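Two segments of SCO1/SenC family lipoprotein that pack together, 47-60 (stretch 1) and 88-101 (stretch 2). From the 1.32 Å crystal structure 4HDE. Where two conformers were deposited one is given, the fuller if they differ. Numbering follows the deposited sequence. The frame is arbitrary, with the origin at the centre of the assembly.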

# COMPACT_ATOMS: atom_id res chain seq x y z
N VAL A 47 -12.24 -1.48 8.51
CA VAL A 47 -10.84 -1.78 8.78
C VAL A 47 -9.81 -0.82 8.20
O VAL A 47 -8.65 -0.88 8.59
N CYS A 48 -10.19 0.07 7.29
CA CYS A 48 -9.17 0.90 6.64
C CYS A 48 -8.51 1.91 7.58
O CYS A 48 -7.29 2.11 7.51
N PRO A 49 -9.29 2.58 8.45
CA PRO A 49 -8.57 3.47 9.38
C PRO A 49 -7.57 2.74 10.30
O PRO A 49 -6.42 3.20 10.40
N PRO A 50 -7.95 1.61 10.93
CA PRO A 50 -6.91 0.92 11.71
C PRO A 50 -5.76 0.39 10.86
O PRO A 50 -4.62 0.44 11.32
N MSE A 51 -6.02 -0.07 9.64
CA MSE A 51 -4.93 -0.47 8.74
C MSE A 51 -3.97 0.68 8.53
O MSE A 51 -2.74 0.50 8.51
N THR A 52 -4.52 1.87 8.29
CA THR A 52 -3.70 3.02 8.01
C THR A 52 -2.92 3.44 9.25
O THR A 52 -1.74 3.80 9.14
N ALA A 53 -3.53 3.35 10.42
CA ALA A 53 -2.79 3.61 11.66
C ALA A 53 -1.65 2.60 11.82
O ALA A 53 -0.56 2.94 12.31
N ASN A 54 -1.89 1.35 11.44
CA ASN A 54 -0.85 0.33 11.54
C ASN A 54 0.29 0.61 10.56
O ASN A 54 1.47 0.48 10.88
N MSE A 55 -0.06 1.03 9.35
CA MSE A 55 0.96 1.42 8.41
C MSE A 55 1.75 2.63 8.92
O MSE A 55 2.96 2.69 8.75
N ALA A 56 1.07 3.57 9.58
CA ALA A 56 1.77 4.71 10.17
C ALA A 56 2.75 4.29 11.28
O ALA A 56 3.83 4.86 11.42
N LYS A 57 2.38 3.28 12.07
CA LYS A 57 3.28 2.77 13.10
C LYS A 57 4.50 2.16 12.43
O LYS A 57 5.64 2.40 12.86
N LEU A 58 4.29 1.40 11.36
CA LEU A 58 5.38 0.82 10.59
C LEU A 58 6.28 1.90 10.00
O LEU A 58 7.50 1.77 10.02
N GLN A 59 5.68 2.97 9.48
CA GLN A 59 6.43 4.09 8.93
C GLN A 59 7.35 4.70 9.98
O GLN A 59 8.53 4.95 9.73
N LYS A 60 6.81 4.94 11.17
CA LYS A 60 7.57 5.55 12.25
C LYS A 60 8.71 4.62 12.70
O LYS A 60 9.84 5.06 12.94
N ALA A 88 -6.87 14.44 2.52
CA ALA A 88 -7.56 14.71 3.78
C ALA A 88 -7.56 13.49 4.68
O ALA A 88 -7.42 13.60 5.91
N PHE A 89 -7.70 12.32 4.08
CA PHE A 89 -7.70 11.06 4.81
C PHE A 89 -6.36 10.82 5.52
O PHE A 89 -6.33 10.57 6.72
N ILE A 90 -5.26 10.93 4.78
CA ILE A 90 -3.97 10.56 5.35
C ILE A 90 -3.50 11.51 6.46
O ILE A 90 -2.78 11.11 7.37
N GLN A 91 -3.96 12.76 6.40
CA GLN A 91 -3.52 13.75 7.37
C GLN A 91 -3.89 13.39 8.81
O GLN A 91 -3.24 13.84 9.75
N LYS A 92 -4.90 12.54 8.99
CA LYS A 92 -5.29 12.14 10.33
C LYS A 92 -4.23 11.25 10.98
O LYS A 92 -4.02 11.29 12.19
N PHE A 93 -3.57 10.44 10.15
CA PHE A 93 -2.77 9.32 10.64
C PHE A 93 -1.28 9.57 10.75
O PHE A 93 -0.60 8.88 11.50
N THR A 94 -0.78 10.52 9.98
CA THR A 94 0.65 10.79 9.96
C THR A 94 0.92 12.23 9.55
O THR A 94 0.13 12.83 8.84
N GLU A 95 2.04 12.76 10.04
CA GLU A 95 2.51 14.08 9.62
C GLU A 95 3.62 13.96 8.58
O GLU A 95 4.21 14.96 8.18
N ASP A 96 3.91 12.74 8.16
CA ASP A 96 4.97 12.48 7.20
C ASP A 96 4.41 11.77 5.97
O ASP A 96 4.05 10.60 6.02
N THR A 97 4.34 12.48 4.85
CA THR A 97 3.99 11.85 3.59
C THR A 97 5.11 11.96 2.55
O THR A 97 4.90 11.69 1.36
N SER A 98 6.31 12.32 3.00
CA SER A 98 7.45 12.38 2.09
C SER A 98 7.69 11.03 1.42
O SER A 98 8.15 10.97 0.28
N ASN A 99 7.38 9.95 2.13
CA ASN A 99 7.55 8.60 1.58
C ASN A 99 6.25 7.79 1.61
O ASN A 99 6.29 6.58 1.72
N TRP A 100 5.11 8.47 1.53
CA TRP A 100 3.83 7.75 1.53
C TRP A 100 2.92 8.37 0.48
O TRP A 100 2.54 9.54 0.58
N ASN A 101 2.61 7.58 -0.55
CA ASN A 101 1.73 8.02 -1.62
C ASN A 101 0.47 7.19 -1.65
O ASN A 101 0.53 5.96 -1.60

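Stretch 1 is largely helical and presents Thr52, Met55, Ala56 and Gln59 toward stretch 2, which answers with Phe93, Thr94, Asp96, Asn99 and Trp100; 579 Å² is buried in all.

The apolar packing centres on the rings of Phe93 and Trp100, with Phe89 adding an edge contact. Phe93 (chi1 m, chi2 -82°) lies beside the first turns of the helix. Thr52, in the m rotamer, sets its methyl over one face of this ring in a CH-pi contact, CG2 lying 3.8 Å from the ring centroid, while Pro49 CB approaches Phe93 CZ at 3.8 Å and Ala53 CB lies 4.2 Å from Phe93 CD1. Phe89 (chi1 t) starts sideways, but its ring end reaches the helix, bringing CE2 to 3.4 Å from Thr52 OG1 at the ring edge. That hydroxyl is already engaged, donating to Cys48 O within its own helix (OG1 to O, 2.9 Å). The Thr52 methyl also meets Ile90, with CG2 3.8 Å from CD1.

Trp100 (chi1 t, chi2 -18°) extends its six-membered ring against the helix at Thr52, Met55 and Ala56. Ala56 CB packs 4.0 Å from Trp100 CZ3, and selenomethionine Met55 (t, t, m) brings SE to 3.5 Å from Trp100 CZ2, an oblique chalcogen-aromatic approach. Ala56 CB also lies 3.5 Å from Phe93 O, where helix and loop run close together (CA to CA, 6.2 Å between Ala56 and Thr94).

Direct polar contacts converge on Gln59, whose nearly extended side chain (chi1 and chi2 both t) carries its amide into the loop before Trp100. Its OE1 accepts from Thr94 OG1 at 2.8 Å; its NE2 donates to Asp96 O at 2.8 Å and to Asn99 OD1 at 2.9 Å, so both ends of the amide are satisfied. Thr94 OG1 additionally accepts from Asp96 N at 3.0 Å, a bond within the loop itself. Water 1 extends the network: the water oxygen lies 2.8 Å from Gln59 O, to which it donates, and 3.0 Å from Asn99 ND2, from which it accepts.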

# COMPACT_ATOMS: atom_id res chain seq x y z
CB VAL A 47 -10.46 -3.21 8.34
CG1 VAL A 47 -11.30 -4.24 9.09
CG2 VAL A 47 -10.61 -3.37 6.84
CB CYS A 48 -9.68 1.54 5.35
SG CYS A 48 -10.00 0.34 4.02
CB PRO A 49 -9.71 4.17 10.15
CG PRO A 49 -10.87 4.13 9.18
CD PRO A 49 -10.75 2.79 8.49
CB PRO A 50 -7.65 -0.22 12.41
CG PRO A 50 -9.01 -0.27 11.80
CD PRO A 50 -9.30 1.06 11.17
CB MSE A 51 -5.48 -0.90 7.37
CG MSE A 51 -6.13 -2.26 7.33
SE MSE A 51 -6.87 -2.67 5.57
CE MSE A 51 -5.20 -2.68 4.58
CB THR A 52 -4.54 4.17 7.45
OG1 THR A 52 -5.23 3.70 6.27
CG2 THR A 52 -3.66 5.33 7.06
CB ALA A 53 -3.71 3.57 12.85
CB ASN A 54 -1.43 -1.07 11.30
CG ASN A 54 -2.40 -1.49 12.39
OD1 ASN A 54 -2.40 -0.94 13.49
ND2 ASN A 54 -3.23 -2.47 12.08
CB MSE A 55 0.35 1.68 7.03
CG MSE A 55 1.41 1.98 5.97
SE MSE A 55 0.79 1.87 4.13
CE MSE A 55 0.94 -0.06 3.89
CB ALA A 56 0.78 5.72 10.69
CB LYS A 57 2.56 1.74 13.97
CG LYS A 57 3.45 1.19 15.08
CD LYS A 57 2.65 0.46 16.15
CE LYS A 57 3.57 -0.27 17.13
NZ LYS A 57 4.53 0.64 17.82
CB LEU A 58 4.83 -0.09 9.49
CG LEU A 58 5.85 -0.80 8.60
CD1 LEU A 58 6.80 -1.64 9.43
CD2 LEU A 58 5.11 -1.66 7.60
CB GLN A 59 5.46 5.14 8.38
CG GLN A 59 6.14 6.38 7.82
CD GLN A 59 5.17 7.50 7.48
OE1 GLN A 59 4.25 7.81 8.25
NE2 GLN A 59 5.39 8.15 6.34
CB LYS A 60 6.64 5.87 13.42
CG LYS A 60 7.22 6.77 14.47
CD LYS A 60 6.22 7.00 15.60
CE LYS A 60 6.28 8.43 16.10
NZ LYS A 60 5.79 9.39 15.07
CB ALA A 88 -8.98 15.19 3.52
CB PHE A 89 -8.02 9.89 3.86
CG PHE A 89 -8.00 8.53 4.53
CD1 PHE A 89 -9.11 8.05 5.20
CD2 PHE A 89 -6.86 7.73 4.46
CE1 PHE A 89 -9.08 6.80 5.80
CE2 PHE A 89 -6.84 6.48 5.05
CZ PHE A 89 -7.95 6.02 5.72
CB ILE A 90 -2.88 10.39 4.26
CG1 ILE A 90 -1.63 9.69 4.82
CG2 ILE A 90 -2.50 11.71 3.65
CD1 ILE A 90 -1.89 8.30 5.40
CB GLN A 91 -4.00 15.16 7.00
CG GLN A 91 -3.33 15.71 5.73
CD GLN A 91 -3.81 17.10 5.36
OE1 GLN A 91 -4.86 17.55 5.81
NE2 GLN A 91 -3.04 17.78 4.52
CB LYS A 92 -6.62 11.41 10.29
CG LYS A 92 -7.03 10.83 11.63
CD LYS A 92 -8.48 10.36 11.63
CE LYS A 92 -8.86 9.82 13.00
NZ LYS A 92 -10.27 10.12 13.35
CB PHE A 93 -2.99 8.12 9.73
CG PHE A 93 -4.42 7.68 9.67
CD1 PHE A 93 -4.97 6.88 10.65
CD2 PHE A 93 -5.24 8.11 8.63
CE1 PHE A 93 -6.31 6.49 10.58
CE2 PHE A 93 -6.56 7.73 8.56
CZ PHE A 93 -7.10 6.92 9.54
CB THR A 94 1.40 9.83 9.00
OG1 THR A 94 2.81 10.09 9.09
CG2 THR A 94 0.93 10.01 7.57
CB GLU A 95 3.01 14.87 10.83
CG GLU A 95 1.91 15.15 11.83
CD GLU A 95 2.33 16.10 12.92
OE1 GLU A 95 3.31 15.79 13.63
OE2 GLU A 95 1.69 17.16 13.06
CB ASP A 96 6.06 11.63 7.86
CG ASP A 96 7.27 11.42 6.96
OD1 ASP A 96 7.34 12.02 5.86
OD2 ASP A 96 8.18 10.66 7.36
CB THR A 97 2.66 12.36 3.01
OG1 THR A 97 2.71 13.79 2.87
CG2 THR A 97 1.51 12.00 3.94
CB SER A 98 8.71 12.84 2.83
OG SER A 98 9.10 11.89 3.79
CB ASN A 99 8.65 7.84 2.33
CG ASN A 99 8.28 7.55 3.77
OD1 ASN A 99 7.47 8.25 4.38
ND2 ASN A 99 8.87 6.50 4.33
CB TRP A 100 3.16 7.83 2.90
CG TRP A 100 2.03 6.85 3.15
CD1 TRP A 100 1.30 6.15 2.23
CD2 TRP A 100 1.52 6.48 4.43
NE1 TRP A 100 0.35 5.36 2.87
CE2 TRP A 100 0.48 5.55 4.22
CE3 TRP A 100 1.85 6.84 5.74
CZ2 TRP A 100 -0.24 4.99 5.27
CZ3 TRP A 100 1.13 6.28 6.78
CH2 TRP A 100 0.10 5.36 6.54
CB ASN A 101 2.46 7.95 -2.96
CG ASN A 101 3.49 9.03 -3.10
OD1 ASN A 101 3.17 10.13 -3.55
ND2 ASN A 101 4.72 8.74 -2.69
O HOH W 1 9.38 5.67 7.14